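Local coordinates for methylaspartate ammonia-lyase (Citrobacter amalonaticus, PDB 1KKO), which catalyses the reversible anti elimination of ammonia from L-threo-3-methylaspartate to give mesaconate, a magnesium-dependent step of glutamate degradation, at residues 106-117 / 131-142; 162-170 / 395-406. All coordinates share one frame; numbering follows the deposited sequence.

Contact 1. Residues 106-117 / 131-142; sequences VDAFLPNARFFD and RYGLSQALLDAT
An antiparallel helix pair in the N-terminal, enolase-type part of the chain brings Phe109, Phe116 and Val106 against Leu134, Leu138, Leu139 and Ala141. The axes of 110-117 and 131-142 approach to 9.6 Å at 167°, and Phe109 sits ahead of the first helix. Its ring, swung anti to the backbone N (chi1 168°), lies with one face under Leu139 CB, a CH-pi contact 4.0 Å from the ring centroid; Ala113 CB, four residues on, covers the opposite face. Leu138 divides its branches: CD1 touches Phe116 CD2 at 3.7 Å, while CD2 turns toward Asn112 and Val106. Leu134 CD1 meets Phe116 at CD1. Polar contacts close both ends. Arg131 NH1 donates to Asp117 OD1 (3.2 Å, N-H...O 168°) nearly in the guanidinium plane, but from above the carboxylate, the two planes steeply inclined; Arg131 NE is held by Leu126 O, and Asp117 has its stronger polar partner in Gly337, making this bridge a secondary hold. At the other end Thr142 OG1 lies 2.8 Å from Val106 O and 3.1 Å from Ala108 O. A water bridges Ala108 O, Leu138 O and Asn112 ND2, and that amide is fixed from outside by Arg104 NH1 at OD1 and Asp105 O at ND2. The chemistry is thus an apolar seam with a salt bridge at one end and, at the entering loop, one hydroxyl within reach of two carbonyls beside a water.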
# COMPACT_ATOMS: atom_id res chain seq x y z
N VAL A 106 -28.48 -8.17 -8.07
CA VAL A 106 -27.61 -7.01 -7.87
C VAL A 106 -27.81 -5.93 -8.92
O VAL A 106 -26.97 -5.08 -9.10
CB VAL A 106 -26.11 -7.42 -7.79
CG1 VAL A 106 -25.85 -8.23 -6.55
CG2 VAL A 106 -25.69 -8.16 -9.03
N ASP A 107 -28.94 -5.95 -9.63
CA ASP A 107 -29.16 -4.90 -10.62
C ASP A 107 -29.18 -3.53 -9.97
O ASP A 107 -28.85 -2.55 -10.61
CB ASP A 107 -30.46 -5.11 -11.37
CG ASP A 107 -30.36 -6.18 -12.42
OD1 ASP A 107 -29.23 -6.70 -12.65
OD2 ASP A 107 -31.36 -6.56 -13.07
N ALA A 108 -29.59 -3.47 -8.71
CA ALA A 108 -29.52 -2.25 -7.94
C ALA A 108 -28.65 -2.50 -6.72
O ALA A 108 -28.44 -3.64 -6.31
CB ALA A 108 -30.92 -1.80 -7.51
N PHE A 109 -28.19 -1.41 -6.13
CA PHE A 109 -27.32 -1.45 -4.95
C PHE A 109 -28.01 -1.14 -3.63
O PHE A 109 -27.86 -1.87 -2.66
CB PHE A 109 -26.18 -0.47 -5.16
CG PHE A 109 -25.37 -0.18 -3.93
CD1 PHE A 109 -24.69 -1.20 -3.28
CD2 PHE A 109 -25.25 1.10 -3.43
CE1 PHE A 109 -23.93 -0.93 -2.16
CE2 PHE A 109 -24.49 1.36 -2.32
CZ PHE A 109 -23.83 0.35 -1.69
N LEU A 110 -28.78 -0.06 -3.60
CA LEU A 110 -29.31 0.44 -2.34
C LEU A 110 -30.18 -0.52 -1.54
O LEU A 110 -29.99 -0.64 -0.34
CB LEU A 110 -30.06 1.76 -2.55
CG LEU A 110 -29.28 3.04 -2.25
CD1 LEU A 110 -30.11 4.25 -2.62
CD2 LEU A 110 -28.88 3.11 -0.77
N PRO A 111 -31.15 -1.19 -2.15
CA PRO A 111 -31.96 -2.14 -1.39
C PRO A 111 -31.09 -3.20 -0.70
O PRO A 111 -31.30 -3.51 0.46
CB PRO A 111 -32.91 -2.74 -2.43
CG PRO A 111 -33.00 -1.72 -3.45
CD PRO A 111 -31.63 -1.08 -3.54
N ASN A 112 -30.09 -3.73 -1.41
CA ASN A 112 -29.22 -4.72 -0.79
C ASN A 112 -28.39 -4.12 0.35
O ASN A 112 -28.20 -4.73 1.39
CB ASN A 112 -28.27 -5.32 -1.82
CG ASN A 112 -28.96 -6.23 -2.80
OD1 ASN A 112 -30.02 -6.79 -2.51
ND2 ASN A 112 -28.32 -6.45 -3.95
N ALA A 113 -27.88 -2.92 0.11
CA ALA A 113 -27.08 -2.25 1.15
C ALA A 113 -27.91 -2.02 2.41
O ALA A 113 -27.45 -2.28 3.52
CB ALA A 113 -26.54 -0.95 0.63
N ARG A 114 -29.15 -1.56 2.23
CA ARG A 114 -30.04 -1.34 3.37
C ARG A 114 -30.37 -2.64 4.09
O ARG A 114 -30.39 -2.69 5.32
CB ARG A 114 -31.33 -0.68 2.91
CG ARG A 114 -31.20 0.80 2.60
CD ARG A 114 -32.55 1.47 2.44
NE ARG A 114 -33.17 1.11 1.17
CZ ARG A 114 -33.17 1.87 0.08
NH1 ARG A 114 -32.62 3.08 0.11
NH2 ARG A 114 -33.74 1.44 -1.04
N PHE A 115 -30.59 -3.71 3.34
CA PHE A 115 -30.93 -4.98 3.95
C PHE A 115 -29.85 -5.42 4.91
O PHE A 115 -30.11 -5.73 6.06
CB PHE A 115 -31.19 -6.06 2.90
CG PHE A 115 -31.34 -7.42 3.48
CD1 PHE A 115 -32.55 -7.84 4.00
CD2 PHE A 115 -30.27 -8.28 3.56
CE1 PHE A 115 -32.69 -9.09 4.55
CE2 PHE A 115 -30.40 -9.53 4.12
CZ PHE A 115 -31.62 -9.93 4.61
N PHE A 116 -28.60 -5.43 4.44
CA PHE A 116 -27.52 -5.85 5.32
C PHE A 116 -27.18 -4.84 6.39
O PHE A 116 -26.67 -5.21 7.43
CB PHE A 116 -26.28 -6.23 4.50
CG PHE A 116 -26.47 -7.49 3.73
CD1 PHE A 116 -26.48 -8.71 4.38
CD2 PHE A 116 -26.70 -7.47 2.38
CE1 PHE A 116 -26.69 -9.88 3.68
CE2 PHE A 116 -26.93 -8.65 1.67
CZ PHE A 116 -26.92 -9.84 2.32
N ASP A 117 -27.49 -3.57 6.15
CA ASP A 117 -27.17 -2.56 7.15
C ASP A 117 -28.03 -2.67 8.39
O ASP A 117 -27.62 -2.21 9.45
CB ASP A 117 -27.30 -1.15 6.58
CG ASP A 117 -26.33 -0.19 7.21
OD1 ASP A 117 -25.11 -0.51 7.27
OD2 ASP A 117 -26.70 0.90 7.66
N ARG A 131 -20.68 -4.88 7.50
CA ARG A 131 -21.52 -4.06 6.67
C ARG A 131 -20.66 -3.27 5.68
O ARG A 131 -21.02 -3.10 4.52
CB ARG A 131 -22.35 -3.14 7.53
CG ARG A 131 -23.36 -3.90 8.37
CD ARG A 131 -24.21 -2.99 9.19
NE ARG A 131 -23.74 -2.61 10.50
CZ ARG A 131 -23.95 -1.40 11.05
NH1 ARG A 131 -24.52 -0.40 10.37
NH2 ARG A 131 -23.54 -1.20 12.27
N TYR A 132 -19.50 -2.80 6.14
CA TYR A 132 -18.58 -2.07 5.28
C TYR A 132 -18.14 -2.94 4.09
O TYR A 132 -18.27 -2.54 2.94
CB TYR A 132 -17.37 -1.64 6.11
CG TYR A 132 -16.41 -0.65 5.51
CD1 TYR A 132 -16.85 0.52 4.91
CD2 TYR A 132 -15.03 -0.86 5.60
CE1 TYR A 132 -15.95 1.44 4.40
CE2 TYR A 132 -14.13 0.06 5.12
CZ TYR A 132 -14.59 1.22 4.51
OH TYR A 132 -13.73 2.17 4.02
N GLY A 133 -17.64 -4.13 4.38
CA GLY A 133 -17.16 -5.00 3.32
C GLY A 133 -18.25 -5.52 2.40
O GLY A 133 -18.08 -5.57 1.19
N LEU A 134 -19.37 -5.96 2.97
CA LEU A 134 -20.47 -6.43 2.15
C LEU A 134 -20.95 -5.35 1.21
O LEU A 134 -21.18 -5.59 0.03
CB LEU A 134 -21.65 -6.90 3.00
CG LEU A 134 -21.44 -8.15 3.84
CD1 LEU A 134 -22.70 -8.40 4.66
CD2 LEU A 134 -21.12 -9.37 2.98
N SER A 135 -21.10 -4.14 1.73
CA SER A 135 -21.63 -3.06 0.92
C SER A 135 -20.66 -2.66 -0.21
O SER A 135 -21.08 -2.32 -1.32
CB SER A 135 -21.99 -1.87 1.79
OG SER A 135 -20.84 -1.26 2.34
N GLN A 136 -19.36 -2.73 0.05
CA GLN A 136 -18.38 -2.49 -1.01
C GLN A 136 -18.57 -3.50 -2.13
O GLN A 136 -18.63 -3.14 -3.29
CB GLN A 136 -16.95 -2.62 -0.51
CG GLN A 136 -16.46 -1.56 0.44
CD GLN A 136 -15.23 -2.06 1.14
OE1 GLN A 136 -14.36 -2.67 0.51
NE2 GLN A 136 -15.15 -1.84 2.44
N ALA A 137 -18.66 -4.77 -1.77
CA ALA A 137 -18.81 -5.81 -2.77
C ALA A 137 -20.14 -5.70 -3.52
O ALA A 137 -20.19 -5.95 -4.71
CB ALA A 137 -18.67 -7.17 -2.14
N LEU A 138 -21.20 -5.31 -2.82
CA LEU A 138 -22.51 -5.17 -3.46
C LEU A 138 -22.53 -4.00 -4.44
O LEU A 138 -23.19 -4.09 -5.48
CB LEU A 138 -23.61 -5.03 -2.41
CG LEU A 138 -23.86 -6.34 -1.66
CD1 LEU A 138 -24.57 -6.05 -0.36
CD2 LEU A 138 -24.64 -7.33 -2.52
N LEU A 139 -21.82 -2.92 -4.12
CA LEU A 139 -21.70 -1.80 -5.03
C LEU A 139 -20.91 -2.22 -6.25
O LEU A 139 -21.29 -1.94 -7.39
CB LEU A 139 -21.02 -0.61 -4.35
CG LEU A 139 -20.83 0.61 -5.25
CD1 LEU A 139 -22.15 1.16 -5.80
CD2 LEU A 139 -20.09 1.71 -4.50
N ASP A 140 -19.80 -2.91 -6.02
CA ASP A 140 -18.99 -3.41 -7.11
C ASP A 140 -19.80 -4.39 -7.96
O ASP A 140 -19.64 -4.41 -9.19
CB ASP A 140 -17.73 -4.08 -6.55
CG ASP A 140 -16.59 -4.15 -7.54
OD1 ASP A 140 -16.38 -3.19 -8.33
OD2 ASP A 140 -15.83 -5.15 -7.51
N ALA A 141 -20.65 -5.20 -7.33
CA ALA A 141 -21.49 -6.16 -8.06
C ALA A 141 -22.48 -5.44 -9.00
O ALA A 141 -22.60 -5.80 -10.16
CB ALA A 141 -22.22 -7.06 -7.12
N THR A 142 -23.15 -4.42 -8.49
CA THR A 142 -24.09 -3.67 -9.31
C THR A 142 -23.36 -3.04 -10.48
O THR A 142 -23.85 -3.05 -11.62
CB THR A 142 -24.79 -2.63 -8.44
OG1 THR A 142 -25.56 -3.30 -7.44
CG2 THR A 142 -25.78 -1.79 -9.25
O HOH W 1 -26.63 -2.94 -12.20
O HOH W 2 -26.12 -4.87 -5.05

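Contact 2. Residues 162-170 / 395-406; sequences CVPEAIPLF and LNIVFNEMNRTI
Leu169 and the selenomethionine Met402 reach toward each other tip to tip, Leu169 CD2 to Met402 SE at 4.1 Å, in a contact made without any hydrogen bond between the segments. The two methyls of Leu169 part over the helix: CD2 packs on Val398 CG1 (3.9 Å), whereas CD1 arrives at the edge of the Phe399 ring, 3.8 Å from Phe399 CD1 and near the ring plane. Asn403 ND2 lies above one face of that ring, over its centre. Met402 leaves the helix with CG anti to the backbone N (chi1 -173°) and bends only at chi3 (73°), which turns CE onto Ala166 CB at 3.7 Å and leaves SE beside the backbone of Ile167, 3.5 Å from its N. That buried amide has no oxygen or nitrogen partner in the model, and its N-H points almost straight at the selenium, which may offer a weak, polarisable acceptor. One helical turn further, Ile406 CG2 meets Pro164 CB (4.0 Å) and CD1 lies against the Ala166 backbone, 3.6 Å from Ala166 N. Farther out, Arg379 binds the carbonyl of Glu165, Asp190 accepts from Leu169 N, and the disulfide of Cys162 with Cys155 tethers the start of 162-170. Helix 392-410 therefore packs against the loop entering strand 169-170, the first of the parallel barrel strands, beside strand 382-384, whose Met383 touches Leu169 and Val398; Glu401 and Thr405 touch helix 365-378, and Arg404 forms a salt bridge to Glu365 of the second subunit.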
# COMPACT_ATOMS: atom_id res chain seq x y z
N CYS A 162 -22.46 13.67 -11.21
CA CYS A 162 -21.25 12.94 -11.61
C CYS A 162 -20.26 13.72 -12.49
O CYS A 162 -19.71 13.17 -13.43
CB CYS A 162 -21.62 11.63 -12.32
SG CYS A 162 -21.13 10.14 -11.41
N VAL A 163 -20.03 15.00 -12.19
CA VAL A 163 -19.03 15.78 -12.94
C VAL A 163 -17.64 15.30 -12.52
O VAL A 163 -17.34 15.28 -11.33
CB VAL A 163 -19.18 17.30 -12.67
CG1 VAL A 163 -18.11 18.08 -13.42
CG2 VAL A 163 -20.58 17.78 -13.07
N PRO A 164 -16.79 14.91 -13.48
CA PRO A 164 -15.45 14.40 -13.17
C PRO A 164 -14.53 15.48 -12.62
O PRO A 164 -14.18 16.42 -13.33
CB PRO A 164 -14.93 13.90 -14.52
CG PRO A 164 -16.11 13.80 -15.38
CD PRO A 164 -17.05 14.87 -14.93
N GLU A 165 -14.15 15.33 -11.36
CA GLU A 165 -13.30 16.31 -10.71
C GLU A 165 -12.61 15.70 -9.50
O GLU A 165 -13.22 14.96 -8.74
CB GLU A 165 -14.13 17.52 -10.27
CG GLU A 165 -13.35 18.64 -9.62
CD GLU A 165 -14.18 19.88 -9.41
OE1 GLU A 165 -15.29 19.96 -9.98
OE2 GLU A 165 -13.74 20.79 -8.67
N ALA A 166 -11.34 16.02 -9.35
CA ALA A 166 -10.56 15.50 -8.24
C ALA A 166 -11.07 16.00 -6.90
O ALA A 166 -11.71 17.05 -6.80
CB ALA A 166 -9.12 15.90 -8.39
N ILE A 167 -10.79 15.21 -5.87
CA ILE A 167 -11.09 15.53 -4.49
C ILE A 167 -9.75 15.81 -3.81
O ILE A 167 -8.81 15.03 -4.01
CB ILE A 167 -11.72 14.31 -3.80
CG1 ILE A 167 -13.03 13.86 -4.47
CG2 ILE A 167 -11.91 14.57 -2.31
CD1 ILE A 167 -14.15 14.86 -4.39
N PRO A 168 -9.64 16.86 -3.00
CA PRO A 168 -8.39 17.09 -2.26
C PRO A 168 -8.04 15.91 -1.35
O PRO A 168 -8.91 15.44 -0.62
CB PRO A 168 -8.69 18.35 -1.45
CG PRO A 168 -9.74 19.04 -2.23
CD PRO A 168 -10.61 17.94 -2.75
N LEU A 169 -6.78 15.49 -1.40
CA LEU A 169 -6.31 14.34 -0.64
C LEU A 169 -5.45 14.76 0.54
O LEU A 169 -4.65 15.69 0.44
CB LEU A 169 -5.50 13.39 -1.53
CG LEU A 169 -6.19 12.92 -2.81
CD1 LEU A 169 -5.32 11.91 -3.54
CD2 LEU A 169 -7.53 12.32 -2.50
N PHE A 170 -5.59 14.01 1.62
CA PHE A 170 -4.96 14.30 2.90
C PHE A 170 -4.06 13.15 3.32
O PHE A 170 -4.53 12.02 3.51
CB PHE A 170 -6.07 14.49 3.95
CG PHE A 170 -5.60 14.66 5.35
CD1 PHE A 170 -4.46 15.39 5.65
CD2 PHE A 170 -6.31 14.08 6.38
CE1 PHE A 170 -4.07 15.55 6.96
CE2 PHE A 170 -5.92 14.24 7.69
CZ PHE A 170 -4.80 14.99 7.98
N LEU A 395 -1.11 6.70 -1.21
CA LEU A 395 -1.27 7.71 -2.24
C LEU A 395 -1.38 7.02 -3.60
O LEU A 395 -2.23 7.37 -4.43
CB LEU A 395 -0.11 8.71 -2.25
CG LEU A 395 -0.24 9.78 -3.33
CD1 LEU A 395 -1.36 10.78 -3.01
CD2 LEU A 395 1.10 10.49 -3.54
N ASN A 396 -0.51 6.06 -3.85
CA ASN A 396 -0.58 5.28 -5.07
C ASN A 396 -2.00 4.72 -5.25
O ASN A 396 -2.59 4.83 -6.31
CB ASN A 396 0.47 4.17 -4.94
CG ASN A 396 0.57 3.26 -6.13
OD1 ASN A 396 -0.30 3.20 -7.02
ND2 ASN A 396 1.67 2.51 -6.16
N ILE A 397 -2.55 4.12 -4.20
CA ILE A 397 -3.88 3.52 -4.28
C ILE A 397 -4.98 4.56 -4.53
O ILE A 397 -5.80 4.40 -5.44
CB ILE A 397 -4.15 2.72 -2.97
CG1 ILE A 397 -3.30 1.44 -2.96
CG2 ILE A 397 -5.64 2.42 -2.80
CD1 ILE A 397 -3.08 0.89 -1.59
N VAL A 398 -5.01 5.62 -3.74
CA VAL A 398 -6.10 6.59 -3.81
C VAL A 398 -5.97 7.54 -5.00
O VAL A 398 -6.91 7.69 -5.79
CB VAL A 398 -6.21 7.35 -2.49
CG1 VAL A 398 -7.22 8.46 -2.60
CG2 VAL A 398 -6.62 6.41 -1.38
N PHE A 399 -4.83 8.19 -5.13
CA PHE A 399 -4.63 9.15 -6.22
C PHE A 399 -4.77 8.47 -7.57
O PHE A 399 -5.45 9.00 -8.45
CB PHE A 399 -3.24 9.76 -6.07
CG PHE A 399 -2.92 10.90 -7.00
CD1 PHE A 399 -3.41 12.17 -6.77
CD2 PHE A 399 -2.04 10.72 -8.05
CE1 PHE A 399 -3.07 13.22 -7.58
CE2 PHE A 399 -1.69 11.79 -8.87
CZ PHE A 399 -2.22 13.03 -8.63
N ASN A 400 -4.14 7.32 -7.76
CA ASN A 400 -4.17 6.72 -9.09
C ASN A 400 -5.55 6.19 -9.44
O ASN A 400 -5.96 6.28 -10.58
CB ASN A 400 -3.11 5.64 -9.26
CG ASN A 400 -1.70 6.15 -9.06
OD1 ASN A 400 -1.44 7.34 -8.83
ND2 ASN A 400 -0.75 5.23 -9.18
N GLU A 401 -6.26 5.59 -8.49
CA GLU A 401 -7.62 5.15 -8.79
C GLU A 401 -8.48 6.36 -9.14
O GLU A 401 -9.30 6.31 -10.07
CB GLU A 401 -8.26 4.40 -7.63
CG GLU A 401 -9.68 3.94 -7.90
CD GLU A 401 -9.78 2.79 -8.91
OE1 GLU A 401 -8.74 2.25 -9.33
OE2 GLU A 401 -10.91 2.36 -9.23
N MSE A 402 -8.29 7.45 -8.41
CA MSE A 402 -9.06 8.66 -8.66
C MSE A 402 -8.83 9.15 -10.08
O MSE A 402 -9.79 9.43 -10.83
CB MSE A 402 -8.65 9.72 -7.66
CG MSE A 402 -9.48 10.98 -7.70
SE MSE A 402 -8.89 12.28 -6.39
CE MSE A 402 -7.22 12.87 -7.28
N ASN A 403 -7.57 9.26 -10.46
CA ASN A 403 -7.27 9.76 -11.80
C ASN A 403 -7.62 8.79 -12.93
O ASN A 403 -8.05 9.22 -14.00
CB ASN A 403 -5.85 10.28 -11.87
CG ASN A 403 -5.65 11.49 -10.97
OD1 ASN A 403 -6.51 12.36 -10.91
ND2 ASN A 403 -4.52 11.53 -10.27
N ARG A 404 -7.48 7.50 -12.68
CA ARG A 404 -7.91 6.51 -13.65
C ARG A 404 -9.41 6.64 -13.88
O ARG A 404 -9.89 6.56 -15.01
CB ARG A 404 -7.63 5.09 -13.17
CG ARG A 404 -6.22 4.58 -13.40
CD ARG A 404 -6.11 3.09 -13.18
NE ARG A 404 -6.37 2.70 -11.78
CZ ARG A 404 -5.43 2.66 -10.83
NH1 ARG A 404 -4.18 3.01 -11.10
NH2 ARG A 404 -5.74 2.26 -9.61
N THR A 405 -10.14 6.82 -12.80
CA THR A 405 -11.60 6.86 -12.86
C THR A 405 -12.09 8.13 -13.53
O THR A 405 -13.02 8.08 -14.34
CB THR A 405 -12.18 6.71 -11.46
OG1 THR A 405 -11.76 5.45 -10.92
CG2 THR A 405 -13.71 6.64 -11.51
N ILE A 406 -11.48 9.26 -13.22
CA ILE A 406 -11.83 10.50 -13.89
C ILE A 406 -11.60 10.33 -15.39
O ILE A 406 -12.44 10.74 -16.19
CB ILE A 406 -11.01 11.65 -13.32
CG1 ILE A 406 -11.54 12.00 -11.92
CG2 ILE A 406 -11.06 12.87 -14.24
CD1 ILE A 406 -10.67 12.91 -11.12

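How the contacts relate
Both segments of contact 1 precede those of contact 2; their centres lie 22 Å apart and their nearest atoms about 8 Å, so they do not meet directly. They share no helix or strand: contact 1 joins helices 110-118 and 128-146 of the N-terminal, enolase-type part, whereas contact 2 closes a sequence gap of 224 residues within the C-terminal TIM barrel. Helix 150-157 spans the interval, touching contact 1 through Val153 and Glu157 and contact 2 through the Cys155-Cys162 disulfide. Helix 365-378 also borders both. Contact 1 thus pairs two helices of the N-terminal part, while contact 2 brings the first strand and last helix of the barrel together.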